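Local coordinates for probable chitinase A (Chromobacterium violaceum, PDB 4TX8), which probably hydrolyses chitin internally as a family 18 glycoside hydrolase and carries a carbohydrate-binding module of family 5/12, at residues 293-298 with 355-360; 312-317 with 379-384; 263-268 with 298-303; 118-123 with 398-403. One frame throughout, in Å; residues are numbered along the deposited sequence.

Contact 1 of 4, residues 293-298 with 355-360; sequences YYNNGG and SANSGF. With MG (magnesium ion), chain C.
Tyr294 and Gly359 bring two loop backbones together, their CA atoms 4.3 Å apart, and just beyond them Asn295 N donates to Ser358 O at 3.2 Å. The missing CB of Gly359, whose phi is 96°, permits this approach. A water donates to both Tyr293 O and Gly359 O. The Asn295 carboxamide does most of the side-chain work: chi1 of -72° sets CG beside the backbone N, and from there OD1 accepts from Asn357 N at 2.8 Å, in its own carbonyl plane, and more weakly from Ser358 N at 3.4 Å. Both loops follow adjacent parallel strands, 288-292 and 345-350, of the GH18 (beta/alpha)8 barrel. Ala356 O binds the magnesium ion at 2.2 Å, alongside Arg353 O and three waters; coordination would be expected to polarise that peptide and strengthen its N-H, on Asn357, as a donor to Asn295. Asn357 OD1 steadies one of the metal's waters from the second shell. Tyr294 CB lies 3.1 Å from Ser358 O, and its ring atom CD2 3.9 Å from Ala356 CB. Tyr294 OH bonds a citrate, probably from the crystallisation liquor, and Ser358 OG bonds Glu310.

Contact 2 of 4, residues 312-317 with 379-384; sequences SADMLV and CGSVKP
Asp314 and the loop at Gly380 to Val382 supply the polar half of this contact. Ser381 OG donates to Asp314 OD2 at 2.7 Å and Val382 N to Asp314 OD1 at 3.2 Å, both reaching the carboxylate from above its plane and from the same face, with a weak bond from Ser381 N to OD2 beside them. Each carboxylate oxygen is thus gripped from the loop. A water completes the network, giving hydrogens to Asp314 OD1 and Val382 O and accepting from Gly380 N at 2.9 Å. The acid stands in the first turn of its helix, whose N-terminal end would be expected to favour a negative charge; Ser312 is the N-cap, its OG accepting from Met315 N at 3.1 Å.

The apolar half is made by two valines and a proline. Val317 CG1, anti to the backbone N (chi1 175°), meets Val382 CG1 at 3.9 Å as the two side chains run past each other in opposite directions, and Pro384 CD lies 4.2 Å from the same methyl. Val382 CG2 packs 3.7 Å from Asp314 CG. Outward from here, the Cys372-Cys379 disulfide ties the loop to helix 363-375, whose Leu373 also touches Val317, while Leu316 of helix 313-325 packs on Phe347 and Val349 of strand 345-350.

Contact 3 of 4, residues 263-268 with 298-303; sequences GGFVAY and GLYTPY
Phe265 and Tyr300 meet rim to rim where two loops of the (beta/alpha)8 barrel, one after strand 251-254 and the other after strand 288-292, lie side by side at the protein surface. The closest atoms are Phe265 CE2 and Tyr300 CE1 at 3.5 Å; the ring centroids are 5.8 Å apart and the planes 34° from parallel. Neither ring lies over the other's face, which sets the pair apart from both the offset and the T-shaped stack: CE2 and CD2 of Phe265 come up to the edge of the tyrosine ring, close to its plane. Val266 adds a second touch on that tyrosine, its CG2 reaching CD1 of Tyr300 at 3.6 Å, with the two side chains crossing at about a right angle. On the phenylalanine, Pro302 CD approaches CE2 at 3.8 Å, the same corner that Tyr300 CE1 meets. The side chains touch through carbon atoms, and Phe265 also lies against the backbone at Tyr300 to Pro302.

Two backbone turns carry these groups. Gly263 O accepts from both Val266 N, at 3.0 Å, and Ala267 N, bending the first loop into a compact turn that carries Phe265. Its CG, anti to the backbone N (chi1 174°), carries the ring out from the turn toward Tyr300, and the ring also touches Met322 of helix 313-325 and both Phe327 and Pro328 of strand 326-328. In the second loop, Thr301 OG1 accepts from Tyr303 N at 3.1 Å, an ST turn with Pro302 as its middle residue. Within it Pro302 CG stands 3.6 Å above the plane of the Tyr303 ring, offset toward its rim.

Contact 4 of 4, residues 118-123 with 398-403; sequences NPSGSA and SINWDR
Ser120 sets its CB squarely over the six-membered ring of Trp401, a CH-pi contact 3.5 Å from the centroid and 9° off the ring normal. Its own backbone also lies against the indole, Ser120 N 3.4 Å from CH2 of Trp401, and Pro119 CB reaches that CH2 atom at 4.0 Å. The serine rides on a type I beta turn from Asn118 to Gly121, overlapped by an Asx turn at Asn118. Asn118 OD1 accepts twice, from Ser120 OG at 2.6 Å in its carbonyl plane and from Ser120 N at 2.8 Å from above that plane, which fixes both backbone and hydroxyl. In the GH18 barrel this is where the loop after the first strand, 108-114, meets the short helix 399-404 after the last, 393-397. That helix is N-capped by Ser398, whose OG accepts from Trp401 N at 3.1 Å, and a cis peptide precedes the cap. Water carries the polar contacts: one molecule donates to Ser120 OG and Ser122 O and accepts from Asn400 ND2 at 3.0 Å, while two others join Ser122 O to Arg403 NH1. Asn400 OD1 is taken by His114 N, and the imidazole of His114 meets the Trp401 indole.

All four contacts belong to one GH18 (beta/alpha)8 barrel and show how separate loops pack against one another around it. Contacts 1, 2 and 3 form a touching cluster, with centres 15 to 17 Å apart: contacts 1 and 3 share Gly298, and Met315 of helix 313-325 packs on both Gly298 and Leu299. Along the chain contact 1 interlaces with contacts 2 and 3, and all three lie within the loop closed by contact 4, which joins the start and end of the barrel. Contact 4 touches contact 1 through Ser355 and Trp401 but lies about 32 Å from contact 3, centre to centre, across the domain.

Contact 1 of 4, residues 293-298 with 355-360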
loop_
_atom_site.group_PDB
_atom_site.type_symbol
_atom_site.label_atom_id
_atom_site.label_comp_id
_atom_site.label_asym_id
_atom_site.label_seq_id
_atom_site.Cartn_x
_atom_site.Cartn_y
_atom_site.Cartn_z
ATOM N N TYR A 293 -3.928 8.071 2.916
ATOM C CA TYR A 293 -4.763 9.262 2.918
ATOM C C TYR A 293 -6.219 8.887 2.680
ATOM O O TYR A 293 -6.888 9.456 1.816
ATOM C CB TYR A 293 -4.274 10.260 1.869
ATOM C CG TYR A 293 -2.870 10.739 2.143
ATOM C CD1 TYR A 293 -2.629 11.744 3.069
ATOM C CD2 TYR A 293 -1.781 10.179 1.486
ATOM C CE1 TYR A 293 -1.340 12.181 3.333
ATOM C CE2 TYR A 293 -0.494 10.610 1.741
ATOM C CZ TYR A 293 -0.279 11.611 2.664
ATOM O OH TYR A 293 1.006 12.039 2.916
ATOM N N TYR A 294 -6.703 7.916 3.447
ATOM C CA TYR A 294 -8.109 7.533 3.376
ATOM C C TYR A 294 -8.631 7.059 4.724
ATOM O O TYR A 294 -7.852 6.747 5.629
ATOM C CB TYR A 294 -8.337 6.449 2.312
ATOM C CG TYR A 294 -7.324 5.316 2.274
ATOM C CD1 TYR A 294 -6.120 5.460 1.592
ATOM C CD2 TYR A 294 -7.586 4.092 2.883
ATOM C CE1 TYR A 294 -5.199 4.433 1.536
ATOM C CE2 TYR A 294 -6.669 3.053 2.830
ATOM C CZ TYR A 294 -5.477 3.234 2.155
ATOM O OH TYR A 294 -4.555 2.218 2.092
ATOM N N ASN A 295 -9.958 7.030 4.841
ATOM C CA ASN A 295 -10.658 6.583 6.042
ATOM C C ASN A 295 -10.444 7.471 7.265
ATOM O O ASN A 295 -10.849 7.106 8.360
ATOM C CB ASN A 295 -10.251 5.147 6.404
ATOM C CG ASN A 295 -10.814 4.115 5.453
ATOM O OD1 ASN A 295 -11.727 4.397 4.676
ATOM N ND2 ASN A 295 -10.279 2.903 5.520
ATOM N N ASN A 296 -9.812 8.628 7.107
ATOM C CA ASN A 296 -9.554 9.467 8.276
ATOM C C ASN A 296 -9.863 10.951 8.074
ATOM O O ASN A 296 -9.334 11.808 8.782
ATOM C CB ASN A 296 -8.101 9.295 8.728
ATOM C CG ASN A 296 -7.856 7.949 9.389
ATOM O OD1 ASN A 296 -8.127 7.770 10.575
ATOM N ND2 ASN A 296 -7.359 6.990 8.617
ATOM N N GLY A 297 -10.742 11.246 7.124
ATOM C CA GLY A 297 -11.163 12.613 6.884
ATOM C C GLY A 297 -10.039 13.476 6.343
ATOM O O GLY A 297 -9.025 12.962 5.863
ATOM N N GLY A 298 -10.221 14.791 6.435
ATOM C CA GLY A 298 -9.287 15.748 5.870
ATOM C C GLY A 298 -7.987 15.870 6.636
ATOM O O GLY A 298 -7.784 15.213 7.655
ATOM N N SER A 355 -12.575 -0.132 -1.957
ATOM C CA SER A 355 -11.289 -0.291 -1.278
ATOM C C SER A 355 -11.204 0.427 0.068
ATOM O O SER A 355 -10.275 0.195 0.844
ATOM C CB SER A 355 -10.160 0.201 -2.185
ATOM O OG SER A 355 -10.116 -0.532 -3.399
ATOM N N ALA A 356 -12.165 1.301 0.340
ATOM C CA ALA A 356 -12.141 2.109 1.554
ATOM C C ALA A 356 -13.510 2.720 1.811
ATOM O O ALA A 356 -14.433 2.530 1.024
ATOM C CB ALA A 356 -11.084 3.200 1.448
ATOM N N ASN A 357 -13.636 3.456 2.912
ATOM C CA ASN A 357 -14.900 4.101 3.254
ATOM C C ASN A 357 -14.938 5.565 2.830
ATOM O O ASN A 357 -16.010 6.137 2.646
ATOM C CB ASN A 357 -15.164 3.993 4.756
ATOM C CG ASN A 357 -15.122 2.564 5.251
ATOM O OD1 ASN A 357 -15.781 1.683 4.700
ATOM N ND2 ASN A 357 -14.331 2.323 6.288
ATOM N N SER A 358 -13.763 6.169 2.686
ATOM C CA SER A 358 -13.656 7.560 2.258
ATOM C C SER A 358 -12.257 7.829 1.726
ATOM O O SER A 358 -11.333 7.070 2.006
ATOM C CB SER A 358 -13.971 8.514 3.410
ATOM O OG SER A 358 -12.955 8.467 4.399
ATOM N N GLY A 359 -12.103 8.905 0.962
ATOM C CA GLY A 359 -10.796 9.281 0.453
ATOM C C GLY A 359 -10.529 8.786 -0.954
ATOM O O GLY A 359 -9.382 8.736 -1.393
ATOM N N PHE A 360 -11.597 8.427 -1.660
ATOM C CA PHE A 360 -11.498 7.936 -3.028
ATOM C C PHE A 360 -10.954 9.001 -3.963
ATOM O O PHE A 360 -11.245 10.184 -3.807
ATOM C CB PHE A 360 -12.868 7.462 -3.519
ATOM C CG PHE A 360 -13.595 6.607 -2.529
ATOM C CD1 PHE A 360 -13.159 5.320 -2.252
ATOM C CD2 PHE A 360 -14.714 7.091 -1.866
ATOM C CE1 PHE A 360 -13.829 4.529 -1.332
ATOM C CE2 PHE A 360 -15.389 6.306 -0.950
ATOM C CZ PHE A 360 -14.946 5.024 -0.683
HETATM MG MG MG C . -16.353 1.682 0.250
HETATM O O HOH W 1 -7.086 10.109 -0.808
HETATM O O HOH W 2 -17.487 2.003 2.487
HETATM O O HOH W 3 -17.938 3.605 -0.266
HETATM O O HOH W 4 -15.321 -0.434 1.121
#

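Contact 2 of 4, residues 312-317 with 379-384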
loop_
_atom_site.group_PDB
_atom_site.type_symbol
_atom_site.label_atom_id
_atom_site.label_comp_id
_atom_site.label_asym_id
_atom_site.label_seq_id
_atom_site.Cartn_x
_atom_site.Cartn_y
_atom_site.Cartn_z
ATOM N N SER A 312 -8.800 15.022 -2.363
ATOM C CA SER A 312 -8.229 16.059 -3.218
ATOM C C SER A 312 -6.749 15.808 -3.488
ATOM O O SER A 312 -6.052 15.179 -2.691
ATOM C CB SER A 312 -8.413 17.448 -2.598
ATOM O OG SER A 312 -7.483 17.670 -1.552
ATOM N N ALA A 313 -6.294 16.295 -4.636
ATOM C CA ALA A 313 -4.888 16.297 -5.000
ATOM C C ALA A 313 -4.084 17.131 -4.016
ATOM O O ALA A 313 -2.968 16.767 -3.656
ATOM C CB ALA A 313 -4.712 16.827 -6.407
ATOM N N ASP A 314 -4.655 18.256 -3.594
ATOM C CA ASP A 314 -4.016 19.125 -2.613
ATOM C C ASP A 314 -3.619 18.363 -1.346
ATOM O O ASP A 314 -2.509 18.542 -0.828
ATOM C CB ASP A 314 -4.936 20.291 -2.245
ATOM C CG ASP A 314 -4.827 21.468 -3.209
ATOM O OD1 ASP A 314 -3.837 21.553 -3.971
ATOM O OD2 ASP A 314 -5.741 22.322 -3.183
ATOM N N MET A 315 -4.518 17.512 -0.853
ATOM C CA MET A 315 -4.230 16.732 0.349
ATOM C C MET A 315 -3.073 15.775 0.109
ATOM O O MET A 315 -2.207 15.599 0.962
ATOM C CB MET A 315 -5.474 15.963 0.808
ATOM C CG MET A 315 -5.259 15.051 2.015
ATOM S SD MET A 315 -6.757 14.396 2.745
ATOM C CE MET A 315 -6.105 13.293 3.971
ATOM N N LEU A 316 -3.057 15.166 -1.068
ATOM C CA LEU A 316 -1.974 14.263 -1.426
ATOM C C LEU A 316 -0.658 15.031 -1.529
ATOM O O LEU A 316 0.374 14.589 -1.027
ATOM C CB LEU A 316 -2.272 13.547 -2.742
ATOM C CG LEU A 316 -3.563 12.730 -2.785
ATOM C CD1 LEU A 316 -3.706 12.055 -4.138
ATOM C CD2 LEU A 316 -3.598 11.704 -1.659
ATOM N N VAL A 317 -0.705 16.189 -2.176
ATOM C CA VAL A 317 0.481 17.022 -2.323
ATOM C C VAL A 317 0.915 17.556 -0.961
ATOM O O VAL A 317 2.100 17.526 -0.619
ATOM C CB VAL A 317 0.235 18.195 -3.294
ATOM C CG1 VAL A 317 1.448 19.118 -3.344
ATOM C CG2 VAL A 317 -0.091 17.668 -4.684
ATOM N N CYS A 379 -0.619 22.202 -10.437
ATOM C CA CYS A 379 -0.896 22.252 -9.004
ATOM C C CYS A 379 -2.206 22.967 -8.699
ATOM O O CYS A 379 -2.682 23.783 -9.488
ATOM C CB CYS A 379 0.250 22.944 -8.260
ATOM S SG CYS A 379 1.827 22.062 -8.303
ATOM N N GLY A 380 -2.784 22.651 -7.545
ATOM C CA GLY A 380 -3.959 23.347 -7.061
ATOM C C GLY A 380 -3.542 24.521 -6.199
ATOM O O GLY A 380 -2.654 25.284 -6.571
ATOM N N SER A 381 -4.173 24.665 -5.039
ATOM C CA SER A 381 -3.841 25.763 -4.137
ATOM C C SER A 381 -2.631 25.412 -3.274
ATOM O O SER A 381 -2.114 26.253 -2.537
ATOM C CB SER A 381 -5.042 26.117 -3.257
ATOM O OG SER A 381 -5.532 24.974 -2.580
ATOM N N VAL A 382 -2.181 24.167 -3.377
ATOM C CA VAL A 382 -1.017 23.703 -2.630
ATOM C C VAL A 382 0.134 23.384 -3.580
ATOM O O VAL A 382 0.008 22.538 -4.466
ATOM C CB VAL A 382 -1.353 22.460 -1.778
ATOM C CG1 VAL A 382 -0.101 21.912 -1.109
ATOM C CG2 VAL A 382 -2.413 22.804 -0.741
ATOM N N LYS A 383 1.256 24.068 -3.381
ATOM C CA LYS A 383 2.394 23.983 -4.290
ATOM C C LYS A 383 3.688 23.703 -3.531
ATOM O O LYS A 383 3.971 24.357 -2.529
ATOM C CB LYS A 383 2.530 25.288 -5.082
ATOM C CG LYS A 383 2.821 25.115 -6.561
ATOM C CD LYS A 383 3.266 26.431 -7.183
ATOM C CE LYS A 383 3.144 26.402 -8.699
ATOM N NZ LYS A 383 3.745 27.613 -9.333
ATOM N N PRO A 384 4.479 22.730 -4.007
ATOM C CA PRO A 384 5.796 22.475 -3.411
ATOM C C PRO A 384 6.707 23.693 -3.537
ATOM O O PRO A 384 6.550 24.469 -4.481
ATOM C CB PRO A 384 6.340 21.302 -4.236
ATOM C CG PRO A 384 5.145 20.680 -4.862
ATOM C CD PRO A 384 4.171 21.790 -5.095
HETATM O O HOH W 5 -1.665 20.448 -5.976
#

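Contact 3 of 4, residues 263-268 with 298-303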
loop_
_atom_site.group_PDB
_atom_site.type_symbol
_atom_site.label_atom_id
_atom_site.label_comp_id
_atom_site.label_asym_id
_atom_site.label_seq_id
_atom_site.Cartn_x
_atom_site.Cartn_y
_atom_site.Cartn_z
ATOM N N GLY A 263 -0.710 14.149 11.583
ATOM C CA GLY A 263 -1.565 14.550 12.687
ATOM C C GLY A 263 -0.784 15.179 13.830
ATOM O O GLY A 263 -1.308 16.014 14.566
ATOM N N GLY A 264 0.480 14.782 13.967
ATOM C CA GLY A 264 1.354 15.307 15.002
ATOM C C GLY A 264 1.554 16.810 14.941
ATOM O O GLY A 264 1.886 17.441 15.947
ATOM N N PHE A 265 1.362 17.384 13.758
ATOM C CA PHE A 265 1.466 18.830 13.571
ATOM C C PHE A 265 0.437 19.557 14.423
ATOM O O PHE A 265 0.678 20.652 14.921
ATOM C CB PHE A 265 1.281 19.184 12.091
ATOM C CG PHE A 265 1.230 20.666 11.811
ATOM C CD1 PHE A 265 2.219 21.512 12.284
ATOM C CD2 PHE A 265 0.205 21.204 11.046
ATOM C CE1 PHE A 265 2.176 22.875 12.019
ATOM C CE2 PHE A 265 0.158 22.563 10.774
ATOM C CZ PHE A 265 1.147 23.400 11.262
ATOM N N VAL A 266 -0.704 18.907 14.611
ATOM C CA VAL A 266 -1.878 19.536 15.187
ATOM C C VAL A 266 -2.192 18.996 16.589
ATOM O O VAL A 266 -2.769 19.700 17.421
ATOM C CB VAL A 266 -3.084 19.345 14.227
ATOM C CG1 VAL A 266 -4.227 18.583 14.881
ATOM C CG2 VAL A 266 -3.529 20.678 13.665
ATOM N N ALA A 267 -1.788 17.756 16.849
ATOM C CA ALA A 267 -1.989 17.126 18.153
ATOM C C ALA A 267 -0.935 16.046 18.400
ATOM O O ALA A 267 -0.599 15.282 17.497
ATOM C CB ALA A 267 -3.393 16.531 18.252
ATOM N N TYR A 268 -0.408 15.991 19.619
ATOM C CA TYR A 268 0.576 14.970 19.974
ATOM C C TYR A 268 0.162 14.249 21.253
ATOM O O TYR A 268 0.345 14.762 22.356
ATOM C CB TYR A 268 1.970 15.585 20.133
ATOM C CG TYR A 268 3.088 14.566 20.100
ATOM C CD1 TYR A 268 3.400 13.892 18.927
ATOM C CD2 TYR A 268 3.828 14.272 21.241
ATOM C CE1 TYR A 268 4.417 12.953 18.886
ATOM C CE2 TYR A 268 4.851 13.334 21.210
ATOM C CZ TYR A 268 5.141 12.678 20.028
ATOM O OH TYR A 268 6.151 11.744 19.983
ATOM N N GLY A 298 -10.221 14.791 6.435
ATOM C CA GLY A 298 -9.287 15.748 5.870
ATOM C C GLY A 298 -7.987 15.870 6.636
ATOM O O GLY A 298 -7.784 15.213 7.655
ATOM N N LEU A 299 -7.109 16.735 6.144
ATOM C CA LEU A 299 -5.765 16.861 6.689
ATOM C C LEU A 299 -5.378 18.316 6.919
ATOM O O LEU A 299 -5.463 19.137 6.007
ATOM C CB LEU A 299 -4.759 16.201 5.747
ATOM C CG LEU A 299 -3.287 16.272 6.149
ATOM C CD1 LEU A 299 -3.049 15.475 7.417
ATOM C CD2 LEU A 299 -2.410 15.766 5.017
ATOM N N TYR A 300 -4.945 18.632 8.135
ATOM C CA TYR A 300 -4.508 19.990 8.447
ATOM C C TYR A 300 -3.010 20.134 8.187
ATOM O O TYR A 300 -2.189 19.481 8.835
ATOM C CB TYR A 300 -4.839 20.351 9.898
ATOM C CG TYR A 300 -4.646 21.821 10.237
ATOM C CD1 TYR A 300 -3.378 22.345 10.475
ATOM C CD2 TYR A 300 -5.732 22.681 10.327
ATOM C CE1 TYR A 300 -3.197 23.681 10.787
ATOM C CE2 TYR A 300 -5.560 24.025 10.639
ATOM C CZ TYR A 300 -4.289 24.517 10.868
ATOM O OH TYR A 300 -4.106 25.846 11.181
ATOM N N THR A 301 -2.665 20.991 7.233
ATOM C CA THR A 301 -1.272 21.216 6.861
ATOM C C THR A 301 -0.908 22.686 7.047
ATOM O O THR A 301 -1.792 23.530 7.194
ATOM C CB THR A 301 -1.006 20.809 5.395
ATOM O OG1 THR A 301 -1.486 21.835 4.517
ATOM C CG2 THR A 301 -1.688 19.488 5.071
ATOM N N PRO A 302 0.397 23.001 7.052
ATOM C CA PRO A 302 0.768 24.418 7.133
ATOM C C PRO A 302 0.648 25.166 5.804
ATOM O O PRO A 302 1.071 26.315 5.727
ATOM C CB PRO A 302 2.230 24.371 7.588
ATOM C CG PRO A 302 2.728 23.051 7.132
ATOM C CD PRO A 302 1.560 22.113 7.234
ATOM N N TYR A 303 0.069 24.543 4.783
ATOM C CA TYR A 303 0.083 25.142 3.451
ATOM C C TYR A 303 -1.260 25.740 3.045
ATOM O O TYR A 303 -1.417 26.223 1.925
ATOM C CB TYR A 303 0.538 24.104 2.427
ATOM C CG TYR A 303 1.727 23.311 2.916
ATOM C CD1 TYR A 303 2.936 23.938 3.198
ATOM C CD2 TYR A 303 1.636 21.941 3.116
ATOM C CE1 TYR A 303 4.022 23.220 3.657
ATOM C CE2 TYR A 303 2.718 21.214 3.573
ATOM C CZ TYR A 303 3.907 21.856 3.841
ATOM O OH TYR A 303 4.982 21.130 4.297
#

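Contact 4 of 4, residues 118-123 with 398-403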
loop_
_atom_site.group_PDB
_atom_site.type_symbol
_atom_site.label_atom_id
_atom_site.label_comp_id
_atom_site.label_asym_id
_atom_site.label_seq_id
_atom_site.Cartn_x
_atom_site.Cartn_y
_atom_site.Cartn_z
ATOM N N ASN A 118 -11.789 -12.319 -0.031
ATOM C CA ASN A 118 -12.641 -11.271 0.519
ATOM C C ASN A 118 -13.648 -10.861 -0.574
ATOM O O ASN A 118 -13.699 -11.525 -1.610
ATOM C CB ASN A 118 -11.774 -10.120 1.065
ATOM C CG ASN A 118 -11.404 -9.086 0.021
ATOM O OD1 ASN A 118 -11.371 -9.359 -1.178
ATOM N ND2 ASN A 118 -11.093 -7.884 0.488
ATOM N N PRO A 119 -14.472 -9.810 -0.361
ATOM C CA PRO A 119 -15.441 -9.558 -1.440
ATOM C C PRO A 119 -14.845 -9.229 -2.821
ATOM O O PRO A 119 -15.591 -9.185 -3.790
ATOM C CB PRO A 119 -16.234 -8.362 -0.900
ATOM C CG PRO A 119 -16.181 -8.524 0.558
ATOM C CD PRO A 119 -14.768 -8.955 0.806
ATOM N N SER A 120 -13.535 -9.022 -2.920
ATOM C CA SER A 120 -12.896 -8.814 -4.222
ATOM C C SER A 120 -12.809 -10.121 -4.995
ATOM O O SER A 120 -12.551 -10.129 -6.200
ATOM C CB SER A 120 -11.489 -8.237 -4.064
ATOM O OG SER A 120 -10.583 -9.250 -3.646
ATOM N N GLY A 121 -13.021 -11.226 -4.288
ATOM C CA GLY A 121 -12.825 -12.545 -4.852
ATOM C C GLY A 121 -11.722 -13.268 -4.105
ATOM O O GLY A 121 -11.159 -12.741 -3.140
ATOM N N SER A 122 -11.413 -14.481 -4.545
ATOM C CA SER A 122 -10.363 -15.271 -3.921
ATOM C C SER A 122 -8.988 -14.719 -4.269
ATOM O O SER A 122 -8.853 -13.877 -5.159
ATOM C CB SER A 122 -10.459 -16.732 -4.359
ATOM O OG SER A 122 -9.997 -16.880 -5.690
ATOM N N ALA A 123 -7.969 -15.197 -3.562
ATOM C CA ALA A 123 -6.593 -14.892 -3.920
ATOM C C ALA A 123 -6.286 -15.472 -5.294
ATOM O O ALA A 123 -6.968 -16.387 -5.760
ATOM C CB ALA A 123 -5.628 -15.440 -2.877
ATOM N N SER A 398 -6.179 -1.897 -3.555
ATOM C CA SER A 398 -5.184 -2.962 -3.556
ATOM C C SER A 398 -5.012 -3.505 -4.968
ATOM O O SER A 398 -5.776 -3.163 -5.869
ATOM C CB SER A 398 -5.612 -4.101 -2.629
ATOM O OG SER A 398 -6.811 -4.697 -3.107
ATOM N N ILE A 399 -4.020 -4.371 -5.148
ATOM C CA ILE A 399 -3.828 -5.071 -6.412
ATOM C C ILE A 399 -5.068 -5.897 -6.774
ATOM O O ILE A 399 -5.530 -5.877 -7.918
ATOM C CB ILE A 399 -2.582 -5.983 -6.353
ATOM C CG1 ILE A 399 -1.320 -5.131 -6.171
ATOM C CG2 ILE A 399 -2.484 -6.854 -7.599
ATOM C CD1 ILE A 399 -0.027 -5.916 -6.233
ATOM N N ASN A 400 -5.621 -6.600 -5.790
ATOM C CA ASN A 400 -6.796 -7.440 -6.017
ATOM C C ASN A 400 -8.048 -6.649 -6.377
ATOM O O ASN A 400 -8.783 -7.033 -7.287
ATOM C CB ASN A 400 -7.071 -8.303 -4.790
ATOM C CG ASN A 400 -6.029 -9.383 -4.600
ATOM O OD1 ASN A 400 -4.840 -9.092 -4.463
ATOM N ND2 ASN A 400 -6.466 -10.638 -4.589
ATOM N N TRP A 401 -8.302 -5.555 -5.667
ATOM C CA TRP A 401 -9.464 -4.737 -5.988
ATOM C C TRP A 401 -9.291 -4.089 -7.356
ATOM O O TRP A 401 -10.252 -3.975 -8.117
ATOM C CB TRP A 401 -9.717 -3.678 -4.914
ATOM C CG TRP A 401 -10.532 -4.206 -3.779
ATOM C CD1 TRP A 401 -10.137 -4.357 -2.484
ATOM C CD2 TRP A 401 -11.882 -4.684 -3.848
ATOM N NE1 TRP A 401 -11.163 -4.886 -1.735
ATOM C CE2 TRP A 401 -12.245 -5.098 -2.550
ATOM C CE3 TRP A 401 -12.821 -4.795 -4.879
ATOM C CZ2 TRP A 401 -13.505 -5.618 -2.258
ATOM C CZ3 TRP A 401 -14.074 -5.314 -4.585
ATOM C CH2 TRP A 401 -14.404 -5.716 -3.286
ATOM N N ASP A 402 -8.065 -3.683 -7.673
ATOM C CA ASP A 402 -7.784 -3.106 -8.983
ATOM C C ASP A 402 -8.027 -4.127 -10.091
ATOM O O ASP A 402 -8.606 -3.807 -11.128
ATOM C CB ASP A 402 -6.348 -2.586 -9.053
ATOM C CG ASP A 402 -5.945 -2.191 -10.461
ATOM O OD1 ASP A 402 -6.388 -1.120 -10.927
ATOM O OD2 ASP A 402 -5.198 -2.957 -11.105
ATOM N N ARG A 403 -7.584 -5.359 -9.857
ATOM C CA ARG A 403 -7.780 -6.454 -10.802
ATOM C C ARG A 403 -9.263 -6.759 -11.002
ATOM O O ARG A 403 -9.735 -6.902 -12.134
ATOM C CB ARG A 403 -7.042 -7.705 -10.314
ATOM C CG ARG A 403 -7.277 -8.973 -11.128
ATOM C CD ARG A 403 -6.455 -10.116 -10.536
ATOM N NE ARG A 403 -6.713 -11.413 -11.156
ATOM C CZ ARG A 403 -7.562 -12.318 -10.675
ATOM N NH1 ARG A 403 -8.252 -12.066 -9.571
ATOM N NH2 ARG A 403 -7.723 -13.475 -11.302
HETATM O O HOH W 6 -9.328 -11.206 -5.442
HETATM O O HOH W 7 -10.664 -12.812 -7.689
HETATM O O HOH W 8 -9.007 -14.330 -7.883
#